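Local structure of LamCAT (Aquimarina, 6JH5) at residues Asn14-Asp19 and Ala44-Gly49; Gln37-Glu42 and Tyr65-Met70; Lys82-Ile87 and Ile159-Trp164; His130-Trp135 and Asn144-Ile149. The protein probably hydrolyses laminarin, a beta-1,3-linked glucan, as a calcium-binding bacterial laminarinase of glycoside hydrolase family 16. All coordinates share one frame; numbering follows the deposited sequence.

In the fold
The four contacts are spread over a fold with strands for about half its residues and very little helix, as in the beta-jelly-roll of family 16. Interactions 1 and 2 touch directly: I16 CD1 packs 3.9 Å from R41 NH2, and I16 also meets M70. Interaction 1 holds the calcium ligand G49, and the R86 side chain of interaction 3 lies about 7 Å from the same ion. Interaction 4 is nested in the chain loop that interaction 3 closes, their centres about 14 Å apart. It lies beside strand 116-118, whose E-I-D-I-M-E sequence, continuing into strand 120-121, matches the catalytic motif of family 16 relatives, so the active site is probably here.

Interaction 1. Residues Asn14-Asp19 and Ala44-Gly49; sequences NGISSD and ATVENG. With CA (calcium ion), chain B.
I16 carries CG1 anti to its carbonyl carbon (chi1 -62°), while V46 sets CG1 anti to the backbone N (chi1 166°) and thereby turns CG2 toward I16. The two side chains pass alongside one another, running opposite ways, and I16 CG1 rests 3.6 Å from V46 CG2. An extended second torsion then carries the isoleucine tip toward A44, at the start of strand 44-47, where I16 CD1 lies 4.0 Å from A44 CB; the small methyl of alanine suits this buried end. V46 uses both branches: CG2 packs 3.6 Å from G15 C and CG1 3.9 Å from N14 C, so a beta-branched residue covers two successive loop residues at once. No direct hydrogen bond joins the segments, although water 1 links N14 O and V46 O weakly. Further along the loop, S17 OG accepts from D19 N in an ST turn, and also bonds to D10. Beyond the strand, N48 and G49 both adopt positive phi, and the turn leads to G49 O, which binds the calcium ion at 2.5 Å; E11 and D226 are ligands of the same ion, as is water 2. The contact lies near the surface, with I16 reaching L51 of strand 50-60 and F22 of strand 21-22, while T45 hydrogen-bonds through its backbone to V52, tying strand 44-47 to strand 50-60.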
loop_
_atom_site.group_PDB
_atom_site.type_symbol
_atom_site.label_atom_id
_atom_site.label_comp_id
_atom_site.label_asym_id
_atom_site.label_seq_id
_atom_site.Cartn_x
_atom_site.Cartn_y
_atom_site.Cartn_z
ATOM N N ASN A 14 -9.473 -1.909 -19.315
ATOM C CA ASN A 14 -9.501 -3.243 -19.956
ATOM C C ASN A 14 -8.390 -4.156 -19.428
ATOM O O ASN A 14 -8.518 -5.381 -19.542
ATOM C CB ASN A 14 -9.446 -3.083 -21.473
ATOM C CG ASN A 14 -10.573 -2.226 -22.017
ATOM O OD1 ASN A 14 -10.350 -1.123 -22.503
ATOM N ND2 ASN A 14 -11.784 -2.715 -21.886
ATOM N N GLY A 15 -7.333 -3.576 -18.881
ATOM C CA GLY A 15 -6.189 -4.374 -18.437
ATOM C C GLY A 15 -5.329 -3.591 -17.470
ATOM O O GLY A 15 -5.706 -2.529 -17.094
ATOM N N ILE A 16 -4.219 -4.190 -17.087
ATOM C CA ILE A 16 -3.280 -3.560 -16.138
ATOM C C ILE A 16 -2.236 -2.858 -16.988
ATOM O O ILE A 16 -1.702 -3.465 -17.858
ATOM C CB ILE A 16 -2.681 -4.645 -15.237
ATOM C CG1 ILE A 16 -3.795 -5.317 -14.431
ATOM C CG2 ILE A 16 -1.620 -4.036 -14.347
ATOM C CD1 ILE A 16 -3.345 -6.433 -13.573
ATOM N N SER A 17 -1.977 -1.610 -16.684
ATOM C CA SER A 17 -0.990 -0.918 -17.529
ATOM C C SER A 17 0.398 -1.501 -17.320
ATOM O O SER A 17 0.699 -2.053 -16.307
ATOM C CB SER A 17 -0.999 0.515 -17.268
ATOM O OG SER A 17 -0.346 0.798 -16.076
ATOM N N SER A 18 1.280 -1.158 -18.245
ATOM C CA SER A 18 2.683 -1.623 -18.226
ATOM C C SER A 18 3.496 -0.803 -17.220
ATOM O O SER A 18 4.647 -1.073 -17.024
ATOM C CB SER A 18 3.256 -1.544 -19.585
ATOM O OG SER A 18 3.476 -0.207 -19.908
ATOM N N ASP A 19 2.825 0.110 -16.512
ATOM C CA ASP A 19 3.485 0.909 -15.449
ATOM C C ASP A 19 3.649 0.050 -14.193
ATOM O O ASP A 19 4.277 0.474 -13.305
ATOM C CB ASP A 19 2.752 2.225 -15.183
ATOM C CG ASP A 19 2.712 3.129 -16.405
ATOM O OD1 ASP A 19 3.611 3.042 -17.187
ATOM O OD2 ASP A 19 1.750 3.855 -16.555
ATOM N N ALA A 44 -3.481 -11.419 -10.184
ATOM C CA ALA A 44 -3.945 -10.084 -10.597
ATOM C C ALA A 44 -4.670 -10.193 -11.935
ATOM O O ALA A 44 -4.124 -10.711 -12.852
ATOM C CB ALA A 44 -2.793 -9.119 -10.679
ATOM N N THR A 45 -5.893 -9.703 -11.957
ATOM C CA THR A 45 -6.753 -9.704 -13.150
ATOM C C THR A 45 -7.516 -8.385 -13.210
ATOM O O THR A 45 -7.411 -7.598 -12.287
ATOM C CB THR A 45 -7.767 -10.855 -13.113
ATOM O OG1 THR A 45 -8.610 -10.718 -11.974
ATOM C CG2 THR A 45 -7.097 -12.206 -13.150
ATOM N N VAL A 46 -8.169 -8.150 -14.339
ATOM C CA VAL A 46 -9.057 -6.977 -14.470
ATOM C C VAL A 46 -10.434 -7.504 -14.850
ATOM O O VAL A 46 -10.531 -8.291 -15.764
ATOM C CB VAL A 46 -8.568 -5.944 -15.498
ATOM C CG1 VAL A 46 -9.647 -4.951 -15.844
ATOM C CG2 VAL A 46 -7.338 -5.226 -14.994
ATOM N N GLU A 47 -11.423 -7.101 -14.087
ATOM C CA GLU A 47 -12.800 -7.495 -14.405
ATOM C C GLU A 47 -13.689 -6.284 -14.289
ATOM O O GLU A 47 -13.609 -5.609 -13.295
ATOM C CB GLU A 47 -13.372 -8.362 -13.308
ATOM C CG GLU A 47 -12.734 -9.704 -13.167
ATOM C CD GLU A 47 -13.410 -10.442 -12.021
ATOM O OE1 GLU A 47 -14.440 -9.965 -11.542
ATOM O OE2 GLU A 47 -12.889 -11.413 -11.603
ATOM N N ASN A 48 -14.480 -6.053 -15.315
ATOM C CA ASN A 48 -15.522 -5.021 -15.221
ATOM C C ASN A 48 -14.902 -3.688 -14.772
ATOM O O ASN A 48 -15.420 -3.102 -13.850
ATOM C CB ASN A 48 -16.676 -5.592 -14.378
ATOM C CG ASN A 48 -17.311 -6.846 -14.964
ATOM O OD1 ASN A 48 -17.240 -7.942 -14.409
ATOM N ND2 ASN A 48 -17.943 -6.695 -16.109
ATOM N N GLY A 49 -13.767 -3.290 -15.342
ATOM C CA GLY A 49 -13.146 -1.997 -15.015
ATOM C C GLY A 49 -12.492 -1.893 -13.635
ATOM O O GLY A 49 -12.283 -0.795 -13.189
HETATM CA CA CA B . -11.897 1.636 -13.259
HETATM O O HOH W 1 -11.408 -6.908 -18.676
HETATM O O HOH W 2 -12.087 4.309 -13.585
#

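Interaction 2. Residues Gln37-Glu42 and Tyr65-Met70; sequences QYYRRE and YTSTRM
Y39 turns one ring face to R69, whose CB sits over the ring centre, 3.4 Å from the centroid and 10° off the normal, a CH-pi contact. Against the opposite face lies Q37 CG, nearer the rim, so the tyrosine is sandwiched between aliphatic carbons. R69 sets CG anti to its backbone N (chi1 178°) and runs extended above the rim of the ring, CD 3.6 Å from Y39 CE2; its guanidinium is inclined 61° to the ring. Water 3 ties the two polar ends, 2.6 Å from Y39 OH and 3.0 Å from R69 NH1. Arginine thus offers an aliphatic stem to the ring face and a polar end to the water. The backbones run parallel here, a local exception in the mainly antiparallel beta-jelly-roll of family 16: Y38 N donates to Y65 O at 2.8 Å and R40 N to S67 O at 2.9 Å. On the other face of the strand pair, R40 and T66 meet aslant, R40 CD lying 3.7 Å from T66 CG2, while T66 OG1 is taken up by E58 and N43. T68 stands where strand 63-71 is interrupted, and its hydroxyl extends the pairing beyond the ladder: OG1 donates to R40 O at 2.9 Å, almost in line with the carbonyl bond.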
loop_
_atom_site.group_PDB
_atom_site.type_symbol
_atom_site.label_atom_id
_atom_site.label_comp_id
_atom_site.label_asym_id
_atom_site.label_seq_id
_atom_site.Cartn_x
_atom_site.Cartn_y
_atom_site.Cartn_z
ATOM N N GLN A 37 2.159 -15.585 2.339
ATOM C CA GLN A 37 1.777 -15.784 0.918
ATOM C C GLN A 37 2.954 -15.817 -0.057
ATOM O O GLN A 37 3.984 -15.272 0.224
ATOM C CB GLN A 37 0.775 -14.720 0.470
ATOM C CG GLN A 37 1.424 -13.388 0.133
ATOM C CD GLN A 37 1.974 -12.702 1.348
ATOM O OE1 GLN A 37 1.451 -12.825 2.422
ATOM N NE2 GLN A 37 3.054 -11.986 1.161
ATOM N N TYR A 38 2.707 -16.458 -1.188
ATOM C CA TYR A 38 3.669 -16.464 -2.308
ATOM C C TYR A 38 3.025 -15.589 -3.386
ATOM O O TYR A 38 1.966 -15.904 -3.847
ATOM C CB TYR A 38 3.836 -17.900 -2.786
ATOM C CG TYR A 38 4.825 -18.118 -3.892
ATOM C CD1 TYR A 38 4.544 -17.742 -5.180
ATOM C CD2 TYR A 38 6.016 -18.755 -3.641
ATOM C CE1 TYR A 38 5.448 -17.967 -6.195
ATOM C CE2 TYR A 38 6.916 -19.004 -4.652
ATOM C CZ TYR A 38 6.640 -18.597 -5.936
ATOM O OH TYR A 38 7.539 -18.847 -6.920
ATOM N N TYR A 39 3.666 -14.478 -3.716
ATOM C CA TYR A 39 3.104 -13.553 -4.717
ATOM C C TYR A 39 3.255 -14.108 -6.140
ATOM O O TYR A 39 4.225 -14.720 -6.446
ATOM C CB TYR A 39 3.769 -12.194 -4.543
ATOM C CG TYR A 39 3.318 -11.421 -3.331
ATOM C CD1 TYR A 39 1.981 -11.219 -3.084
ATOM C CD2 TYR A 39 4.233 -10.820 -2.489
ATOM C CE1 TYR A 39 1.555 -10.470 -2.011
ATOM C CE2 TYR A 39 3.820 -10.068 -1.405
ATOM C CZ TYR A 39 2.476 -9.874 -1.181
ATOM O OH TYR A 39 2.089 -9.122 -0.126
ATOM N N ARG A 40 2.247 -13.840 -6.957
ATOM C CA ARG A 40 2.219 -14.288 -8.364
ATOM C C ARG A 40 1.540 -13.226 -9.238
ATOM O O ARG A 40 0.791 -12.446 -8.745
ATOM C CB ARG A 40 1.318 -15.519 -8.484
ATOM C CG ARG A 40 1.744 -16.698 -7.629
ATOM C CD ARG A 40 0.975 -17.952 -7.981
ATOM N NE ARG A 40 1.537 -18.536 -9.175
ATOM C CZ ARG A 40 0.868 -19.262 -10.027
ATOM N NH1 ARG A 40 -0.420 -19.455 -9.846
ATOM N NH2 ARG A 40 1.477 -19.759 -11.077
ATOM N N ARG A 41 1.873 -13.233 -10.524
ATOM C CA ARG A 41 1.198 -12.379 -11.526
ATOM C C ARG A 41 -0.239 -12.855 -11.767
ATOM O O ARG A 41 -1.071 -12.073 -11.968
ATOM C CB ARG A 41 1.954 -12.467 -12.845
ATOM C CG ARG A 41 1.251 -11.772 -13.990
ATOM C CD ARG A 41 1.125 -10.299 -13.710
ATOM N NE ARG A 41 0.485 -9.545 -14.760
ATOM C CZ ARG A 41 -0.804 -9.460 -14.952
ATOM N NH1 ARG A 41 -1.635 -10.116 -14.170
ATOM N NH2 ARG A 41 -1.270 -8.693 -15.915
ATOM N N GLU A 42 -0.467 -14.166 -11.682
ATOM C CA GLU A 42 -1.770 -14.801 -11.992
ATOM C C GLU A 42 -2.873 -14.362 -11.031
ATOM O O GLU A 42 -4.006 -14.370 -11.400
ATOM C CB GLU A 42 -1.642 -16.315 -11.988
ATOM C CG GLU A 42 -0.900 -16.811 -13.199
ATOM C CD GLU A 42 0.598 -16.945 -13.021
ATOM O OE1 GLU A 42 1.138 -16.356 -12.104
ATOM O OE2 GLU A 42 1.190 -17.639 -13.806
ATOM N N TYR A 65 -0.589 -20.001 0.541
ATOM C CA TYR A 65 -1.466 -18.924 0.044
ATOM C C TYR A 65 -0.740 -18.199 -1.092
ATOM O O TYR A 65 0.457 -18.124 -1.095
ATOM C CB TYR A 65 -1.810 -17.909 1.138
ATOM C CG TYR A 65 -2.379 -18.512 2.392
ATOM C CD1 TYR A 65 -3.723 -18.777 2.503
ATOM C CD2 TYR A 65 -1.559 -18.845 3.447
ATOM C CE1 TYR A 65 -4.242 -19.346 3.651
ATOM C CE2 TYR A 65 -2.061 -19.413 4.598
ATOM C CZ TYR A 65 -3.408 -19.669 4.701
ATOM O OH TYR A 65 -3.903 -20.241 5.823
ATOM N N THR A 66 -1.529 -17.698 -2.024
ATOM C CA THR A 66 -0.999 -16.874 -3.127
ATOM C C THR A 66 -1.765 -15.560 -3.155
ATOM O O THR A 66 -2.886 -15.514 -2.736
ATOM C CB THR A 66 -1.080 -17.575 -4.484
ATOM O OG1 THR A 66 -2.440 -17.885 -4.739
ATOM C CG2 THR A 66 -0.204 -18.803 -4.529
ATOM N N SER A 67 -1.090 -14.536 -3.636
ATOM C CA SER A 67 -1.698 -13.199 -3.749
ATOM C C SER A 67 -0.858 -12.369 -4.727
ATOM O O SER A 67 -0.096 -12.932 -5.454
ATOM C CB SER A 67 -1.835 -12.527 -2.411
ATOM O OG SER A 67 -2.617 -11.371 -2.517
ATOM N N THR A 68 -1.075 -11.069 -4.746
ATOM C CA THR A 68 -0.294 -10.219 -5.669
ATOM C C THR A 68 0.332 -9.038 -4.918
ATOM O O THR A 68 -0.295 -8.537 -4.036
ATOM C CB THR A 68 -1.186 -9.664 -6.792
ATOM O OG1 THR A 68 -1.336 -10.724 -7.720
ATOM C CG2 THR A 68 -0.609 -8.487 -7.548
ATOM N N ARG A 69 1.554 -8.703 -5.280
ATOM C CA ARG A 69 2.215 -7.460 -4.831
ATOM C C ARG A 69 2.708 -6.790 -6.114
ATOM O O ARG A 69 3.519 -7.373 -6.778
ATOM C CB ARG A 69 3.353 -7.730 -3.853
ATOM C CG ARG A 69 4.102 -6.490 -3.389
ATOM C CD ARG A 69 4.880 -6.736 -2.123
ATOM N NE ARG A 69 5.986 -5.818 -1.995
ATOM C CZ ARG A 69 6.661 -5.630 -0.877
ATOM N NH1 ARG A 69 6.286 -6.245 0.227
ATOM N NH2 ARG A 69 7.700 -4.819 -0.860
ATOM N N MET A 70 2.194 -5.611 -6.417
ATOM C CA MET A 70 2.573 -4.961 -7.687
ATOM C C MET A 70 3.045 -3.536 -7.393
ATOM O O MET A 70 2.609 -2.987 -6.420
ATOM C CB MET A 70 1.396 -4.997 -8.662
ATOM C CG MET A 70 0.150 -4.399 -8.106
ATOM S SD MET A 70 -1.374 -4.893 -8.995
ATOM C CE MET A 70 -1.287 -3.848 -10.455
HETATM O O HOH W 3 3.994 -7.880 1.187
#

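Interaction 3. Residues Lys82-Ile87 and Ile159-Trp164; sequences KVEARI and IYTIEW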
loop_
_atom_site.group_PDB
_atom_site.type_symbol
_atom_site.label_atom_id
_atom_site.label_comp_id
_atom_site.label_asym_id
_atom_site.label_seq_id
_atom_site.Cartn_x
_atom_site.Cartn_y
_atom_site.Cartn_z
ATOM N N LYS A 82 -0.881 14.510 -4.760
ATOM C CA LYS A 82 -2.088 13.914 -4.157
ATOM C C LYS A 82 -2.167 12.521 -4.764
ATOM O O LYS A 82 -2.223 12.430 -5.954
ATOM C CB LYS A 82 -3.327 14.743 -4.491
ATOM C CG LYS A 82 -4.623 14.130 -4.002
ATOM C CD LYS A 82 -5.773 15.104 -4.105
ATOM C CE LYS A 82 -7.110 14.408 -4.114
ATOM N NZ LYS A 82 -8.218 15.376 -3.916
ATOM N N VAL A 83 -2.067 11.502 -3.921
ATOM C CA VAL A 83 -2.020 10.102 -4.388
ATOM C C VAL A 83 -3.261 9.412 -3.844
ATOM O O VAL A 83 -3.436 9.433 -2.674
ATOM C CB VAL A 83 -0.728 9.430 -3.894
ATOM C CG1 VAL A 83 -0.602 8.024 -4.429
ATOM C CG2 VAL A 83 0.498 10.243 -4.279
ATOM N N GLU A 84 -4.061 8.831 -4.723
ATOM C CA GLU A 84 -5.317 8.254 -4.218
ATOM C C GLU A 84 -5.780 7.029 -4.993
ATOM O O GLU A 84 -5.410 6.844 -6.096
ATOM C CB GLU A 84 -6.382 9.328 -4.020
ATOM C CG GLU A 84 -7.026 9.880 -5.244
ATOM C CD GLU A 84 -8.276 10.675 -4.860
ATOM O OE1 GLU A 84 -8.321 11.273 -3.771
ATOM O OE2 GLU A 84 -9.228 10.616 -5.631
ATOM N N ALA A 85 -6.569 6.207 -4.316
ATOM C CA ALA A 85 -7.123 5.006 -4.963
ATOM C C ALA A 85 -8.502 4.729 -4.384
ATOM O O ALA A 85 -8.687 4.985 -3.235
ATOM C CB ALA A 85 -6.224 3.817 -4.758
ATOM N N ARG A 86 -9.399 4.224 -5.209
ATOM C CA ARG A 86 -10.746 3.818 -4.753
ATOM C C ARG A 86 -10.697 2.298 -4.625
ATOM O O ARG A 86 -10.499 1.668 -5.607
ATOM C CB ARG A 86 -11.775 4.258 -5.783
ATOM C CG ARG A 86 -13.202 3.915 -5.396
ATOM C CD ARG A 86 -14.213 4.733 -6.180
ATOM N NE ARG A 86 -15.549 4.404 -5.743
ATOM C CZ ARG A 86 -16.388 3.603 -6.362
ATOM N NH1 ARG A 86 -16.081 3.028 -7.501
ATOM N NH2 ARG A 86 -17.561 3.348 -5.828
ATOM N N ILE A 87 -10.784 1.814 -3.386
ATOM C CA ILE A 87 -10.551 0.385 -3.069
ATOM C C ILE A 87 -11.675 -0.192 -2.214
ATOM O O ILE A 87 -12.123 0.492 -1.352
ATOM C CB ILE A 87 -9.253 0.296 -2.254
ATOM C CG1 ILE A 87 -8.097 0.960 -2.996
ATOM C CG2 ILE A 87 -8.908 -1.134 -1.885
ATOM C CD1 ILE A 87 -6.800 0.932 -2.207
ATOM N N ILE A 159 -12.389 5.941 -0.718
ATOM C CA ILE A 159 -11.256 6.633 -1.386
ATOM C C ILE A 159 -10.159 6.901 -0.356
ATOM O O ILE A 159 -10.428 7.552 0.595
ATOM C CB ILE A 159 -11.762 7.926 -2.015
ATOM C CG1 ILE A 159 -12.974 7.628 -2.896
ATOM C CG2 ILE A 159 -10.644 8.651 -2.753
ATOM C CD1 ILE A 159 -12.627 6.966 -4.142
ATOM N N TYR A 160 -8.984 6.346 -0.601
ATOM C CA TYR A 160 -7.831 6.473 0.315
ATOM C C TYR A 160 -6.845 7.438 -0.328
ATOM O O TYR A 160 -6.453 7.191 -1.408
ATOM C CB TYR A 160 -7.242 5.089 0.558
ATOM C CG TYR A 160 -8.236 4.175 1.216
ATOM C CD1 TYR A 160 -8.460 4.242 2.576
ATOM C CD2 TYR A 160 -8.991 3.301 0.481
ATOM C CE1 TYR A 160 -9.373 3.417 3.198
ATOM C CE2 TYR A 160 -9.903 2.460 1.087
ATOM C CZ TYR A 160 -10.109 2.533 2.444
ATOM O OH TYR A 160 -11.017 1.739 3.049
ATOM N N THR A 161 -6.523 8.508 0.382
ATOM C CA THR A 161 -5.710 9.578 -0.219
ATOM C C THR A 161 -4.634 10.107 0.735
ATOM O O THR A 161 -4.837 10.104 1.913
ATOM C CB THR A 161 -6.656 10.772 -0.468
ATOM O OG1 THR A 161 -7.812 10.361 -1.197
ATOM C CG2 THR A 161 -6.051 11.973 -1.162
ATOM N N ILE A 162 -3.549 10.551 0.128
ATOM C CA ILE A 162 -2.567 11.405 0.834
ATOM C C ILE A 162 -2.397 12.682 0.024
ATOM O O ILE A 162 -2.549 12.630 -1.138
ATOM C CB ILE A 162 -1.185 10.774 1.082
ATOM C CG1 ILE A 162 -0.539 10.243 -0.195
ATOM C CG2 ILE A 162 -1.273 9.738 2.188
ATOM C CD1 ILE A 162 0.948 10.080 -0.112
ATOM N N GLU A 163 -2.147 13.766 0.733
ATOM C CA GLU A 163 -1.700 15.034 0.123
ATOM C C GLU A 163 -0.306 15.229 0.702
ATOM O O GLU A 163 -0.172 15.183 1.865
ATOM C CB GLU A 163 -2.661 16.186 0.389
ATOM C CG GLU A 163 -3.965 16.040 -0.358
ATOM C CD GLU A 163 -4.896 17.198 -0.088
ATOM O OE1 GLU A 163 -4.465 18.123 0.546
ATOM O OE2 GLU A 163 -6.016 17.114 -0.478
ATOM N N TRP A 164 0.668 15.400 -0.167
ATOM C CA TRP A 164 2.073 15.447 0.270
ATOM C C TRP A 164 2.757 16.642 -0.383
ATOM O O TRP A 164 2.653 16.799 -1.545
ATOM C CB TRP A 164 2.679 14.112 -0.146
ATOM C CG TRP A 164 4.159 13.932 -0.144
ATOM C CD1 TRP A 164 5.088 14.449 0.705
ATOM C CD2 TRP A 164 4.874 13.084 -1.046
ATOM N NE1 TRP A 164 6.328 13.981 0.387
ATOM C CE2 TRP A 164 6.228 13.160 -0.693
ATOM C CE3 TRP A 164 4.495 12.285 -2.121
ATOM C CZ2 TRP A 164 7.197 12.456 -1.391
ATOM C CZ3 TRP A 164 5.454 11.600 -2.806
ATOM C CH2 TRP A 164 6.786 11.691 -2.448
HETATM O O HOH W 4 -12.468 0.150 1.432
#
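V83 and I162 exchange two backbone hydrogen bonds, each of 3.0 Å, and A85 and Y160 repeat the pattern, making a regular antiparallel ladder. One side-chain hydrogen bond is added between neighbours E84 and T161: T161 OG1 donates to E84 OE1 at 2.8 Å, approaching 39° out of the carboxylate plane. The apolar contacts fall on both faces. V83 CB meets I162 CG1 at 3.8 Å, and the I87 side chain runs athwart Y160, its CB 4.0 Å from CE2. On the E84 face, I159 is bent at chi2 (-74°), which sets CD1 against the aliphatic part of the extended R86 chain, a tight contact of 3.3 Å to R86 CG. The charge of R86 is engaged elsewhere: NH1 forms a salt bridge with D226, a calcium ligand, making the arginine a second-shell residue of that site. Apolar V83, A85 and I87 suit the side facing strand 95-103, where they pack on F99 and I162 on M101, as expected for the interior of a beta-sandwich of the jelly-roll type.

Interaction 4. Residues His130-Trp135 and Asn144-Ile149; sequences HGTIHW and NYSGSI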
loop_
_atom_site.group_PDB
_atom_site.type_symbol
_atom_site.label_atom_id
_atom_site.label_comp_id
_atom_site.label_asym_id
_atom_site.label_seq_id
_atom_site.Cartn_x
_atom_site.Cartn_y
_atom_site.Cartn_z
ATOM N N HIS A 130 -5.569 2.353 8.619
ATOM C CA HIS A 130 -4.401 3.059 9.171
ATOM C C HIS A 130 -3.585 3.748 8.086
ATOM O O HIS A 130 -3.561 3.281 6.981
ATOM C CB HIS A 130 -3.498 2.040 9.874
ATOM C CG HIS A 130 -4.185 1.241 10.929
ATOM N ND1 HIS A 130 -4.127 1.574 12.244
ATOM C CD2 HIS A 130 -4.936 0.134 10.860
ATOM C CE1 HIS A 130 -4.833 0.718 12.931
ATOM N NE2 HIS A 130 -5.332 -0.168 12.115
ATOM N N GLY A 131 -2.982 4.863 8.473
ATOM C CA GLY A 131 -2.089 5.662 7.622
ATOM C C GLY A 131 -0.809 5.879 8.384
ATOM O O GLY A 131 -0.888 6.218 9.514
ATOM N N THR A 132 0.324 5.536 7.781
ATOM C CA THR A 132 1.592 5.560 8.551
ATOM C C THR A 132 2.797 5.987 7.703
ATOM O O THR A 132 2.769 5.792 6.526
ATOM C CB THR A 132 1.884 4.118 9.002
ATOM O OG1 THR A 132 0.716 3.583 9.604
ATOM C CG2 THR A 132 3.033 3.951 9.971
ATOM N N ILE A 133 3.786 6.582 8.357
ATOM C CA ILE A 133 5.111 6.772 7.710
ATOM C C ILE A 133 6.146 5.981 8.521
ATOM O O ILE A 133 6.045 5.916 9.717
ATOM C CB ILE A 133 5.561 8.236 7.545
ATOM C CG1 ILE A 133 5.276 9.105 8.770
ATOM C CG2 ILE A 133 5.040 8.831 6.240
ATOM C CD1 ILE A 133 5.926 10.459 8.708
ATOM N N HIS A 134 7.073 5.370 7.799
ATOM C CA HIS A 134 8.235 4.670 8.382
ATOM C C HIS A 134 9.497 5.279 7.760
ATOM O O HIS A 134 9.479 5.532 6.603
ATOM C CB HIS A 134 8.253 3.169 8.099
ATOM C CG HIS A 134 6.993 2.449 8.410
ATOM N ND1 HIS A 134 6.870 1.646 9.505
ATOM C CD2 HIS A 134 5.827 2.363 7.739
ATOM C CE1 HIS A 134 5.665 1.131 9.513
ATOM N NE2 HIS A 134 5.016 1.548 8.443
ATOM N N TRP A 135 10.525 5.431 8.580
ATOM C CA TRP A 135 11.786 6.013 8.093
ATOM C C TRP A 135 12.912 5.717 9.085
ATOM O O TRP A 135 12.683 5.051 10.062
ATOM C CB TRP A 135 11.633 7.511 7.798
ATOM C CG TRP A 135 11.540 8.430 8.981
ATOM C CD1 TRP A 135 12.505 9.276 9.433
ATOM C CD2 TRP A 135 10.397 8.661 9.814
ATOM N NE1 TRP A 135 12.054 9.989 10.501
ATOM C CE2 TRP A 135 10.767 9.635 10.759
ATOM C CE3 TRP A 135 9.107 8.130 9.865
ATOM C CZ2 TRP A 135 9.894 10.087 11.736
ATOM C CZ3 TRP A 135 8.259 8.554 10.854
ATOM C CH2 TRP A 135 8.642 9.523 11.773
ATOM N N ASN A 144 8.489 5.400 13.309
ATOM C CA ASN A 144 7.189 5.346 12.606
ATOM C C ASN A 144 6.183 6.281 13.281
ATOM O O ASN A 144 6.355 6.614 14.419
ATOM C CB ASN A 144 6.731 3.933 12.301
ATOM C CG ASN A 144 6.373 3.195 13.557
ATOM O OD1 ASN A 144 5.628 3.681 14.371
ATOM N ND2 ASN A 144 6.887 1.998 13.688
ATOM N N TYR A 145 5.216 6.722 12.499
ATOM C CA TYR A 145 4.193 7.645 13.018
ATOM C C TYR A 145 2.891 7.283 12.313
ATOM O O TYR A 145 2.825 7.431 11.139
ATOM C CB TYR A 145 4.652 9.082 12.797
ATOM C CG TYR A 145 3.794 10.123 13.452
ATOM C CD1 TYR A 145 3.580 10.123 14.808
ATOM C CD2 TYR A 145 3.229 11.127 12.702
ATOM C CE1 TYR A 145 2.820 11.105 15.402
ATOM C CE2 TYR A 145 2.469 12.120 13.280
ATOM C CZ TYR A 145 2.255 12.108 14.640
ATOM O OH TYR A 145 1.514 13.085 15.222
ATOM N N SER A 146 1.900 6.907 13.100
ATOM C CA SER A 146 0.691 6.298 12.517
ATOM C C SER A 146 -0.584 6.907 13.069
ATOM O O SER A 146 -0.590 7.340 14.170
ATOM C CB SER A 146 0.692 4.845 12.837
ATOM O OG SER A 146 -0.237 4.196 12.041
ATOM N N GLY A 147 -1.627 6.810 12.264
ATOM C CA GLY A 147 -2.973 7.280 12.599
ATOM C C GLY A 147 -4.033 6.354 12.041
ATOM O O GLY A 147 -3.748 5.585 11.194
ATOM N N SER A 148 -5.243 6.480 12.548
ATOM C CA SER A 148 -6.321 5.586 12.090
ATOM C C SER A 148 -7.652 6.326 12.037
ATOM O O SER A 148 -7.773 7.361 12.597
ATOM C CB SER A 148 -6.415 4.387 12.971
ATOM O OG SER A 148 -6.820 4.776 14.259
ATOM N N ILE A 149 -8.580 5.740 11.304
ATOM C CA ILE A 149 -9.941 6.311 11.176
ATOM C C ILE A 149 -10.945 5.159 11.126
ATOM O O ILE A 149 -10.689 4.203 10.500
ATOM C CB ILE A 149 -10.042 7.206 9.934
ATOM C CG1 ILE A 149 -11.400 7.901 9.868
ATOM C CG2 ILE A 149 -9.759 6.416 8.670
ATOM C CD1 ILE A 149 -11.523 8.881 8.752
HETATM O O HOH W 5 -2.558 3.430 13.506
#
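S146 OG is gripped by T132 OG1 at 2.7 Å and by water 5 at 2.8 Å; the serine places it there by setting OG anti to its backbone N (chi1 -165°). A hydroxyl suits each position, since the two give one another a polar partner. Water 5 also lies 2.7 Å from H130 ND1, in the plane of the imidazole, so it joins the histidine to the serine, while the far nitrogen NE2 bonds to E126. Between these residues G131 and G147 form a hydrogen-bonded pair with two 2.9 Å bonds, bringing no side chain to the face where I133 and Y145 are neighbours. W135 comes close with its ring, CZ3 4.1 Å from Y145 CB. On the T132 face, H134 and N144 extend together with their planes 73° apart, ND1 of H134 and ND2 of N144 both bonding to Y142 OH. The pair forms a beta hairpin of strands 128-136 and 142-150; strand 116-118 pairs with strand 128-136, while I133 packs on A181 of strand 176-182 and W171 of strand 168-173.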